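Side-chain contacts in CBIX (Paracoccus pantotrophus, PDB 4CCS), which probably inserts ferrous iron into sirohydrochlorin, the last step of siroheme biosynthesis in denitrifying alpha-proteobacteria: residues A[96-101]-A[140-145]; A[104-109]-A[115-120]; A[121-126]-A[162-167]; A[177-182]-A[190-195]. All blocks are in the same frame, centred on the assembly; numbering follows the deposited sequence.

Interaction 1 (A[96-101]-A[140-145]); sequences PGLPAL and RRIAAG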
# COMPACT_ATOMS: atom_id res chain seq x y z
N PRO A 96 -5.28 8.31 6.32
CA PRO A 96 -6.71 8.42 6.67
C PRO A 96 -7.66 8.08 5.53
O PRO A 96 -8.75 7.60 5.80
CB PRO A 96 -6.87 9.89 7.13
CG PRO A 96 -5.51 10.54 6.96
CD PRO A 96 -4.51 9.43 6.90
N GLY A 97 -7.25 8.29 4.27
CA GLY A 97 -8.10 8.02 3.11
C GLY A 97 -8.09 6.58 2.60
O GLY A 97 -8.87 6.26 1.71
N LEU A 98 -7.23 5.71 3.16
CA LEU A 98 -7.13 4.33 2.65
C LEU A 98 -8.42 3.48 2.85
O LEU A 98 -8.81 2.84 1.88
CB LEU A 98 -5.88 3.60 3.19
CG LEU A 98 -5.55 2.20 2.56
CD1 LEU A 98 -5.44 2.28 1.04
CD2 LEU A 98 -4.28 1.61 3.15
N PRO A 99 -9.11 3.52 4.03
CA PRO A 99 -10.33 2.70 4.15
C PRO A 99 -11.43 3.09 3.17
O PRO A 99 -12.07 2.20 2.61
CB PRO A 99 -10.76 2.87 5.62
CG PRO A 99 -9.48 3.17 6.33
CD PRO A 99 -8.70 4.03 5.37
N ALA A 100 -11.62 4.40 2.91
CA ALA A 100 -12.63 4.87 1.95
C ALA A 100 -12.24 4.45 0.52
O ALA A 100 -13.09 4.01 -0.25
CB ALA A 100 -12.78 6.37 2.03
N LEU A 101 -10.94 4.50 0.21
CA LEU A 101 -10.45 4.07 -1.12
C LEU A 101 -10.75 2.58 -1.37
O LEU A 101 -11.25 2.23 -2.46
CB LEU A 101 -8.94 4.39 -1.29
CG LEU A 101 -8.27 3.85 -2.57
CD1 LEU A 101 -8.97 4.38 -3.82
CD2 LEU A 101 -6.84 4.21 -2.59
N ARG A 140 -6.59 -6.05 9.37
CA ARG A 140 -7.86 -6.42 10.04
C ARG A 140 -8.73 -5.21 10.26
O ARG A 140 -9.95 -5.32 10.15
CB ARG A 140 -7.64 -7.19 11.34
CG ARG A 140 -7.46 -8.69 11.10
CD ARG A 140 -7.29 -9.47 12.40
NE ARG A 140 -6.04 -9.13 13.07
CZ ARG A 140 -4.88 -9.75 12.86
NH1 ARG A 140 -4.80 -10.76 12.01
NH2 ARG A 140 -3.79 -9.35 13.50
N ARG A 141 -8.11 -4.03 10.55
CA ARG A 141 -8.86 -2.78 10.72
C ARG A 141 -9.56 -2.44 9.39
O ARG A 141 -10.72 -2.01 9.40
CB ARG A 141 -7.92 -1.62 11.11
CG ARG A 141 -7.67 -1.52 12.60
CD ARG A 141 -7.06 -0.18 13.00
NE ARG A 141 -5.72 0.06 12.46
CZ ARG A 141 -4.59 -0.42 12.98
NH1 ARG A 141 -4.63 -1.19 14.06
NH2 ARG A 141 -3.42 -0.13 12.43
N ILE A 142 -8.85 -2.64 8.24
CA ILE A 142 -9.44 -2.41 6.91
C ILE A 142 -10.65 -3.36 6.71
O ILE A 142 -11.76 -2.89 6.42
CB ILE A 142 -8.40 -2.52 5.74
CG1 ILE A 142 -7.27 -1.44 5.83
CG2 ILE A 142 -9.10 -2.52 4.36
CD1 ILE A 142 -7.68 0.04 5.61
N ALA A 143 -10.44 -4.69 6.88
CA ALA A 143 -11.53 -5.67 6.71
C ALA A 143 -12.73 -5.36 7.63
O ALA A 143 -13.86 -5.38 7.16
CB ALA A 143 -11.01 -7.08 7.00
N ALA A 144 -12.47 -5.03 8.91
CA ALA A 144 -13.55 -4.70 9.87
C ALA A 144 -14.32 -3.44 9.45
O ALA A 144 -15.51 -3.33 9.75
CB ALA A 144 -12.99 -4.56 11.28
N GLY A 145 -13.68 -2.51 8.73
CA GLY A 145 -14.32 -1.28 8.24
C GLY A 145 -15.16 -1.54 6.99
O GLY A 145 -16.11 -0.81 6.74

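Interaction 2 (A[104-109]-A[115-120]); sequences ALIAQA and WPLAGT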
# COMPACT_ATOMS: atom_id res chain seq x y z
N ALA A 104 -14.54 2.17 -2.01
CA ALA A 104 -14.93 2.63 -3.34
C ALA A 104 -14.50 1.61 -4.42
O ALA A 104 -15.28 1.32 -5.33
CB ALA A 104 -14.32 3.98 -3.62
N LEU A 105 -13.27 1.06 -4.31
CA LEU A 105 -12.80 0.07 -5.30
C LEU A 105 -13.65 -1.20 -5.28
O LEU A 105 -14.04 -1.70 -6.34
CB LEU A 105 -11.32 -0.28 -5.05
CG LEU A 105 -10.30 0.79 -5.40
CD1 LEU A 105 -8.96 0.45 -4.76
CD2 LEU A 105 -10.13 0.95 -6.93
N ILE A 106 -13.96 -1.70 -4.08
CA ILE A 106 -14.77 -2.91 -3.90
C ILE A 106 -16.23 -2.70 -4.37
O ILE A 106 -16.79 -3.56 -5.06
CB ILE A 106 -14.65 -3.43 -2.45
CG1 ILE A 106 -13.27 -4.11 -2.25
CG2 ILE A 106 -15.77 -4.38 -2.10
CD1 ILE A 106 -12.83 -4.19 -0.82
N ALA A 107 -16.81 -1.53 -4.03
CA ALA A 107 -18.18 -1.17 -4.45
C ALA A 107 -18.26 -1.06 -5.98
O ALA A 107 -19.17 -1.62 -6.58
CB ALA A 107 -18.62 0.14 -3.79
N GLN A 108 -17.26 -0.41 -6.61
CA GLN A 108 -17.17 -0.28 -8.08
C GLN A 108 -17.09 -1.68 -8.73
O GLN A 108 -17.82 -1.97 -9.69
CB GLN A 108 -15.95 0.58 -8.49
CG GLN A 108 -15.79 0.79 -10.01
CD GLN A 108 -14.39 0.68 -10.59
OE1 GLN A 108 -13.36 0.83 -9.91
NE2 GLN A 108 -14.30 0.43 -11.90
N ALA A 109 -16.23 -2.56 -8.16
CA ALA A 109 -16.04 -3.93 -8.65
C ALA A 109 -17.32 -4.74 -8.59
O ALA A 109 -17.68 -5.34 -9.60
CB ALA A 109 -14.94 -4.62 -7.86
N TRP A 115 -23.25 -7.80 -8.91
CA TRP A 115 -23.45 -8.42 -7.60
C TRP A 115 -23.80 -7.35 -6.58
O TRP A 115 -23.12 -6.31 -6.55
CB TRP A 115 -22.16 -9.12 -7.10
CG TRP A 115 -21.55 -10.18 -7.98
CD1 TRP A 115 -22.17 -10.95 -8.92
CD2 TRP A 115 -20.19 -10.64 -7.91
NE1 TRP A 115 -21.27 -11.82 -9.49
CE2 TRP A 115 -20.05 -11.67 -8.88
CE3 TRP A 115 -19.07 -10.27 -7.15
CZ2 TRP A 115 -18.84 -12.33 -9.09
CZ3 TRP A 115 -17.86 -10.92 -7.37
CH2 TRP A 115 -17.75 -11.92 -8.34
N PRO A 116 -24.81 -7.59 -5.69
CA PRO A 116 -25.11 -6.62 -4.64
C PRO A 116 -23.98 -6.73 -3.59
O PRO A 116 -23.59 -7.84 -3.21
CB PRO A 116 -26.47 -7.07 -4.09
CG PRO A 116 -26.54 -8.51 -4.40
CD PRO A 116 -25.78 -8.70 -5.68
N LEU A 117 -23.43 -5.59 -3.16
CA LEU A 117 -22.33 -5.57 -2.20
C LEU A 117 -22.66 -6.31 -0.91
O LEU A 117 -21.81 -7.06 -0.41
CB LEU A 117 -21.85 -4.12 -1.95
CG LEU A 117 -20.51 -3.94 -1.24
CD1 LEU A 117 -19.40 -4.75 -1.92
CD2 LEU A 117 -20.13 -2.48 -1.17
N ALA A 118 -23.92 -6.20 -0.42
CA ALA A 118 -24.38 -6.88 0.80
C ALA A 118 -24.34 -8.41 0.69
O ALA A 118 -24.22 -9.08 1.70
CB ALA A 118 -25.77 -6.40 1.19
N GLY A 119 -24.42 -8.95 -0.54
CA GLY A 119 -24.39 -10.39 -0.79
C GLY A 119 -23.02 -10.88 -1.30
O GLY A 119 -22.93 -11.99 -1.81
N THR A 120 -21.96 -10.05 -1.17
CA THR A 120 -20.60 -10.38 -1.63
C THR A 120 -19.66 -10.57 -0.44
O THR A 120 -19.69 -9.78 0.50
CB THR A 120 -20.10 -9.30 -2.63
OG1 THR A 120 -21.04 -9.16 -3.69
CG2 THR A 120 -18.73 -9.65 -3.25

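Interaction 3 (A[121-126]-A[162-167]); sequences RLLVAA and PFIADA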
# COMPACT_ATOMS: atom_id res chain seq x y z
N ARG A 121 -18.82 -11.61 -0.51
CA ARG A 121 -17.83 -11.94 0.51
C ARG A 121 -16.52 -11.21 0.15
O ARG A 121 -16.11 -11.25 -1.02
CB ARG A 121 -17.64 -13.48 0.52
CG ARG A 121 -16.62 -14.03 1.48
CD ARG A 121 -17.02 -13.89 2.94
NE ARG A 121 -16.26 -14.80 3.81
CZ ARG A 121 -15.01 -14.59 4.19
NH1 ARG A 121 -14.35 -13.52 3.78
NH2 ARG A 121 -14.39 -15.48 4.96
N LEU A 122 -15.87 -10.58 1.14
CA LEU A 122 -14.64 -9.82 0.91
C LEU A 122 -13.41 -10.44 1.52
O LEU A 122 -13.45 -10.92 2.65
CB LEU A 122 -14.79 -8.37 1.41
CG LEU A 122 -15.98 -7.59 0.82
CD1 LEU A 122 -16.02 -6.19 1.38
CD2 LEU A 122 -15.93 -7.58 -0.72
N LEU A 123 -12.30 -10.43 0.76
CA LEU A 123 -11.00 -10.93 1.22
C LEU A 123 -9.92 -9.86 1.01
O LEU A 123 -9.64 -9.46 -0.13
CB LEU A 123 -10.62 -12.25 0.53
CG LEU A 123 -9.30 -12.89 0.96
CD1 LEU A 123 -9.36 -13.42 2.41
CD2 LEU A 123 -8.94 -14.01 0.00
N VAL A 124 -9.33 -9.41 2.11
CA VAL A 124 -8.25 -8.42 2.07
C VAL A 124 -6.96 -9.26 2.11
O VAL A 124 -6.72 -9.95 3.11
CB VAL A 124 -8.35 -7.41 3.25
CG1 VAL A 124 -7.10 -6.53 3.33
CG2 VAL A 124 -9.62 -6.57 3.15
N ALA A 125 -6.19 -9.25 1.01
CA ALA A 125 -4.93 -10.02 0.94
C ALA A 125 -3.75 -9.08 1.17
O ALA A 125 -3.65 -8.06 0.51
CB ALA A 125 -4.81 -10.71 -0.41
N ALA A 126 -2.87 -9.41 2.12
CA ALA A 126 -1.75 -8.53 2.43
C ALA A 126 -0.49 -9.31 2.75
O ALA A 126 -0.56 -10.51 3.04
CB ALA A 126 -2.13 -7.60 3.59
N PRO A 162 -3.69 -15.92 9.42
CA PRO A 162 -4.20 -16.91 8.47
C PRO A 162 -3.53 -16.73 7.11
O PRO A 162 -3.52 -15.62 6.57
CB PRO A 162 -5.72 -16.65 8.46
CG PRO A 162 -5.86 -15.19 8.82
CD PRO A 162 -4.72 -14.91 9.77
N PHE A 163 -2.93 -17.83 6.57
CA PHE A 163 -2.25 -17.87 5.28
C PHE A 163 -3.29 -17.67 4.17
O PHE A 163 -4.37 -18.24 4.26
CB PHE A 163 -1.54 -19.22 5.13
CG PHE A 163 -0.60 -19.36 3.95
CD1 PHE A 163 0.05 -18.26 3.43
CD2 PHE A 163 -0.31 -20.61 3.43
CE1 PHE A 163 0.91 -18.40 2.35
CE2 PHE A 163 0.58 -20.75 2.37
CZ PHE A 163 1.18 -19.64 1.84
N ILE A 164 -2.96 -16.89 3.14
CA ILE A 164 -3.87 -16.62 2.03
C ILE A 164 -4.39 -17.91 1.36
O ILE A 164 -5.58 -17.97 1.04
CB ILE A 164 -3.24 -15.58 1.05
CG1 ILE A 164 -4.25 -15.14 -0.03
CG2 ILE A 164 -1.92 -16.03 0.46
CD1 ILE A 164 -5.34 -14.23 0.52
N ALA A 165 -3.56 -18.97 1.22
CA ALA A 165 -3.99 -20.26 0.65
C ALA A 165 -5.12 -20.92 1.47
O ALA A 165 -5.91 -21.68 0.92
CB ALA A 165 -2.81 -21.22 0.53
N ASP A 166 -5.18 -20.62 2.79
CA ASP A 166 -6.22 -21.12 3.69
C ASP A 166 -7.43 -20.18 3.74
O ASP A 166 -8.57 -20.64 3.67
CB ASP A 166 -5.65 -21.31 5.11
CG ASP A 166 -4.61 -22.42 5.20
OD1 ASP A 166 -4.77 -23.44 4.50
OD2 ASP A 166 -3.64 -22.25 5.96
N ALA A 167 -7.18 -18.87 3.88
CA ALA A 167 -8.19 -17.81 4.00
C ALA A 167 -9.09 -17.68 2.78
O ALA A 167 -10.28 -17.36 2.93
CB ALA A 167 -7.52 -16.48 4.32
O HOH W 1 -11.15 -16.06 5.12

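Interaction 4 (A[177-182]-A[190-195]); sequences CLPLFA and DDLPAA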
# COMPACT_ATOMS: atom_id res chain seq x y z
N CYS A 177 -11.44 -10.23 -3.90
CA CYS A 177 -10.16 -10.11 -3.21
C CYS A 177 -9.46 -8.80 -3.62
O CYS A 177 -9.20 -8.56 -4.81
CB CYS A 177 -9.27 -11.33 -3.49
SG CYS A 177 -7.64 -11.20 -2.73
N LEU A 178 -9.16 -7.96 -2.63
CA LEU A 178 -8.42 -6.72 -2.81
C LEU A 178 -7.00 -6.89 -2.24
O LEU A 178 -6.86 -7.10 -1.02
CB LEU A 178 -9.14 -5.55 -2.11
CG LEU A 178 -8.41 -4.19 -2.16
CD1 LEU A 178 -8.18 -3.70 -3.63
CD2 LEU A 178 -9.16 -3.16 -1.35
N PRO A 179 -5.94 -6.79 -3.08
CA PRO A 179 -4.56 -6.90 -2.59
C PRO A 179 -4.16 -5.58 -1.94
O PRO A 179 -4.12 -4.53 -2.59
CB PRO A 179 -3.73 -7.17 -3.85
CG PRO A 179 -4.71 -7.72 -4.84
CD PRO A 179 -5.98 -6.95 -4.55
N LEU A 180 -3.88 -5.63 -0.63
CA LEU A 180 -3.51 -4.45 0.13
C LEU A 180 -2.00 -4.27 0.05
O LEU A 180 -1.27 -4.57 0.99
CB LEU A 180 -4.06 -4.58 1.56
CG LEU A 180 -4.14 -3.30 2.38
CD1 LEU A 180 -5.32 -2.45 1.93
CD2 LEU A 180 -4.25 -3.64 3.87
N PHE A 181 -1.53 -3.80 -1.14
CA PHE A 181 -0.12 -3.55 -1.46
C PHE A 181 0.03 -2.12 -2.00
O PHE A 181 -0.78 -1.68 -2.82
CB PHE A 181 0.38 -4.57 -2.51
CG PHE A 181 0.54 -5.98 -1.98
CD1 PHE A 181 -0.56 -6.82 -1.86
CD2 PHE A 181 1.78 -6.45 -1.58
CE1 PHE A 181 -0.43 -8.12 -1.34
CE2 PHE A 181 1.93 -7.76 -1.09
CZ PHE A 181 0.82 -8.58 -0.98
N ALA A 182 1.08 -1.43 -1.56
CA ALA A 182 1.36 -0.05 -1.96
C ALA A 182 2.01 0.07 -3.34
O ALA A 182 1.86 1.11 -3.98
CB ALA A 182 2.24 0.62 -0.91
N ASP A 190 5.02 -11.37 -4.12
CA ASP A 190 4.24 -12.29 -3.29
C ASP A 190 3.45 -13.34 -4.05
O ASP A 190 2.98 -14.31 -3.43
CB ASP A 190 3.33 -11.50 -2.35
CG ASP A 190 4.05 -11.00 -1.10
OD1 ASP A 190 5.30 -11.15 -1.02
OD2 ASP A 190 3.38 -10.45 -0.23
N ASP A 191 3.34 -13.21 -5.39
CA ASP A 191 2.67 -14.18 -6.26
C ASP A 191 1.29 -14.63 -5.74
O ASP A 191 1.05 -15.82 -5.52
CB ASP A 191 3.60 -15.38 -6.54
CG ASP A 191 3.23 -16.23 -7.75
OD1 ASP A 191 2.24 -15.89 -8.44
OD2 ASP A 191 3.91 -17.25 -7.98
N LEU A 192 0.40 -13.65 -5.52
CA LEU A 192 -0.98 -13.90 -5.09
C LEU A 192 -1.73 -14.83 -6.06
O LEU A 192 -2.49 -15.67 -5.56
CB LEU A 192 -1.77 -12.58 -4.95
CG LEU A 192 -1.81 -11.95 -3.56
CD1 LEU A 192 -0.44 -11.51 -3.11
CD2 LEU A 192 -2.74 -10.75 -3.57
N PRO A 193 -1.51 -14.75 -7.41
CA PRO A 193 -2.22 -15.69 -8.29
C PRO A 193 -1.98 -17.15 -7.96
O PRO A 193 -2.94 -17.91 -7.96
CB PRO A 193 -1.74 -15.30 -9.69
CG PRO A 193 -1.52 -13.84 -9.57
CD PRO A 193 -0.90 -13.67 -8.22
N ALA A 194 -0.74 -17.54 -7.59
CA ALA A 194 -0.40 -18.91 -7.23
C ALA A 194 -1.08 -19.34 -5.92
O ALA A 194 -1.56 -20.47 -5.82
CB ALA A 194 1.12 -19.07 -7.11
N ALA A 195 -1.12 -18.44 -4.92
CA ALA A 195 -1.74 -18.69 -3.61
C ALA A 195 -3.25 -18.82 -3.75
O ALA A 195 -3.85 -19.71 -3.16
CB ALA A 195 -1.40 -17.55 -2.66

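Interaction 1 (A[96-101]-A[140-145])
Ile142 and Pro99 carry this contact, with Leu98 as a looser third member. The contact joins the start of helix 98-113 to helix 134-146. It is packing between two helices of one layer of an alpha/beta fold. Both lie on the face of the parallel sheet that carries Val124, and Ile142 and Ala143 both touch that valine.

The apolar contacts come first. The delta methyl of Ile142 does the touching. Ile142 CD1 lies 3.7 Å from Pro99 CG. It is also 4.0 Å from Pro99 CA, so the methyl rests against the body of the pyrrolidine and not on one corner. The two side chains cross at about a right angle. Ile142 CG1 stands beside the backbone N (chi1 -63°), and the second torsion (chi2 -67°) carries CD1 out to the proline. Leu98 CG is 4.3 Å from Ile142 CD1, a wider approach. Leu98 also packs on Val209. Ala143, next to Ile142, packs on Ala153 and Cys155 of strand 152-157.

The polar bonds run within each segment. Leu101 N bonds to Gly97 O at 3.1 Å, spanning Pro99. On the other side Ala144 N bonds to Arg140 O at 2.8 Å. Arg140 turns its guanidinium group to Glu137 in a salt bridge, well apart from the contact.

Chemically, the join is made of hydrocarbon alone and buries only 119 Å² over both sides. It depends on shape: the end of the isoleucine chain against the proline ring. With no polar group in it, the contact rests on van der Waals fit and is one modest part of the packing of the two helices.

Interaction 2 (A[104-109]-A[115-120])
Pro116 O, just before the Leu117 that packs on Ile106 and Ala107, is gripped by two donors. Gly119 N reaches it at 3.0 Å and Thr120 OG1 at 2.9 Å. They come from opposite faces of the carbonyl plane. The hydroxyl donor stands well above that plane, 46° out of it, with a C=O...OG1 angle of 129°. The bonds shape a short 3-10 turn at residues 117-118, in the helix-to-strand connection from helix 98-113 to strand 121-126 of the alpha/beta fold. A further backbone bond, Thr120 N to Leu117 O at 3.1 Å, tightens the same turn.

The turn presents Leu117 to the helix. Its CG lies opposite the backbone N (chi1 -166°), and the two methyls then part to different residues. Leu117 CD1 meets Ile106 CG2 at 3.7 Å. The side chains of Ile106 and Leu117 cross at about a right angle. Ile106 CD1 turns to the sheet, against Leu178 of strand 175-179. The chain thus folds back after the helix and lays a leucine against its flank.

Around this join, Trp115 and Thr120 pack on Ile176, and Trp115 and Pro116 touch Arg174. A bound D-malate and a sodium ion each lie about 4 Å from the side chain of Ala107. The second branch of the fork rests on the helix surface at Ala107: Leu117 CD2 is 4.0 Å from both Ala107 CB and Ala107 CA.

Interaction 3 (A[121-126]-A[162-167])
Ile164 pushes its delta methyl into a shallow hollow on strand 121-126, between Leu123 and Ala125. Ile164 CD1 lies 3.6 Å from Leu123 CD2 and 3.7 Å from Ala125 CB. The small alanine leaves space for the methyl, and the leucine walls one side. Ile164 CG1 runs anti to the backbone N (chi1 -173°), which extends the side chain down to the strand.

A second, smaller bump sits one helical turn on. Ala167 CB rests against the other branch of the leucine, at 4.0 Å from Leu123 CD1. Leu123 therefore stands as a ridge with one methyl for each helix residue. Cys177 of the next strand also packs on Leu123 and Ala125, and Leu196 and Ala195 touch Ile164.

The helix is short. Phe163 is its N-cap, and Phe163 O accepts from both Asp166 N and Ala167 N at 2.9 Å. Helix 164-167 lies in the connection from strand 152-157 to strand 175-179, a beta-alpha-beta crossover that passes over strand 121-126 between them.

At the edge, a water links the segments. It donates to Ala167 O at 2.7 Å and accepts from Arg121 NH2. Arg121 NH1 is bonded to Thr154 OG1. The chemistry is thus divided: dry hydrocarbon packing seats the helix on the sheet, and a single water bridges a backbone carbonyl and a guanidinium group beside it.

Interaction 4 (A[177-182]-A[190-195])
The first torsion of Phe181 sets CG anti to the carbonyl carbon, beside the backbone N (chi1 -71°), and the ring reaches Asp190 and Leu192. The second (chi2 80°) turns it to meet Asp190 with its edge. The site is in the parallel sheet of a chelatase-type alpha/beta domain, near the C-terminal end of strand 175-179, where Leu180 is the centre of an inverse gamma turn. After helix 184-189, helix 192-199 packs back on the strand, on the sheet face of Cys177 and Pro179.

Asp190 OD2 lies in the plane of the ring, 3.2 Å from Phe181 CE2 and 3.3 Å from Phe181 CZ. Ring and carboxylate planes are 83° apart. The oxygen thus meets the hydrogen-bearing rim of the ring. The same OD2 is hydrogen-bonded to His127 ND1, so it has the ring edge and the imidazole as neighbours. His187 packs edge-to-face with Phe181.

Leu192 runs antiparallel alongside the phenylalanine side chain. Its CD1 lies 3.8 Å from both Phe181 CE1 and Phe181 CZ. With an alanine in place of Phe181, a gap would probably open beside this methyl, and the Asp190 carboxylate would lose the ring edge beside OD2 and be freer to turn about its CB-CG bond. The other methyl reaches the strand: Leu192 CD2 touches the proline ring, 3.7 Å from Pro179 CB and 3.8 Å from Pro179 CG.

All four contacts lie in the half of the chain built on strands 152-157, 121-126, 175-179 and 204-205; a second sheet of the same strand order forms the other half. Interactions 1 and 2 share helix 98-113, with centres about 15 Å apart, and interaction 2 is nested inside the loop closed by interaction 1. Interaction 3 crosses interaction 1 along the chain, and interaction 4 comes last. The centres of interactions 3 and 4 are about 9 Å apart, on neighbouring strands, and Ile164 touches Ala195. Interactions 1 and 2 belong to the helix layer on one sheet face, 3 and 4 to the other, consistent with the three-layer alpha/beta sandwich of class II chelatases.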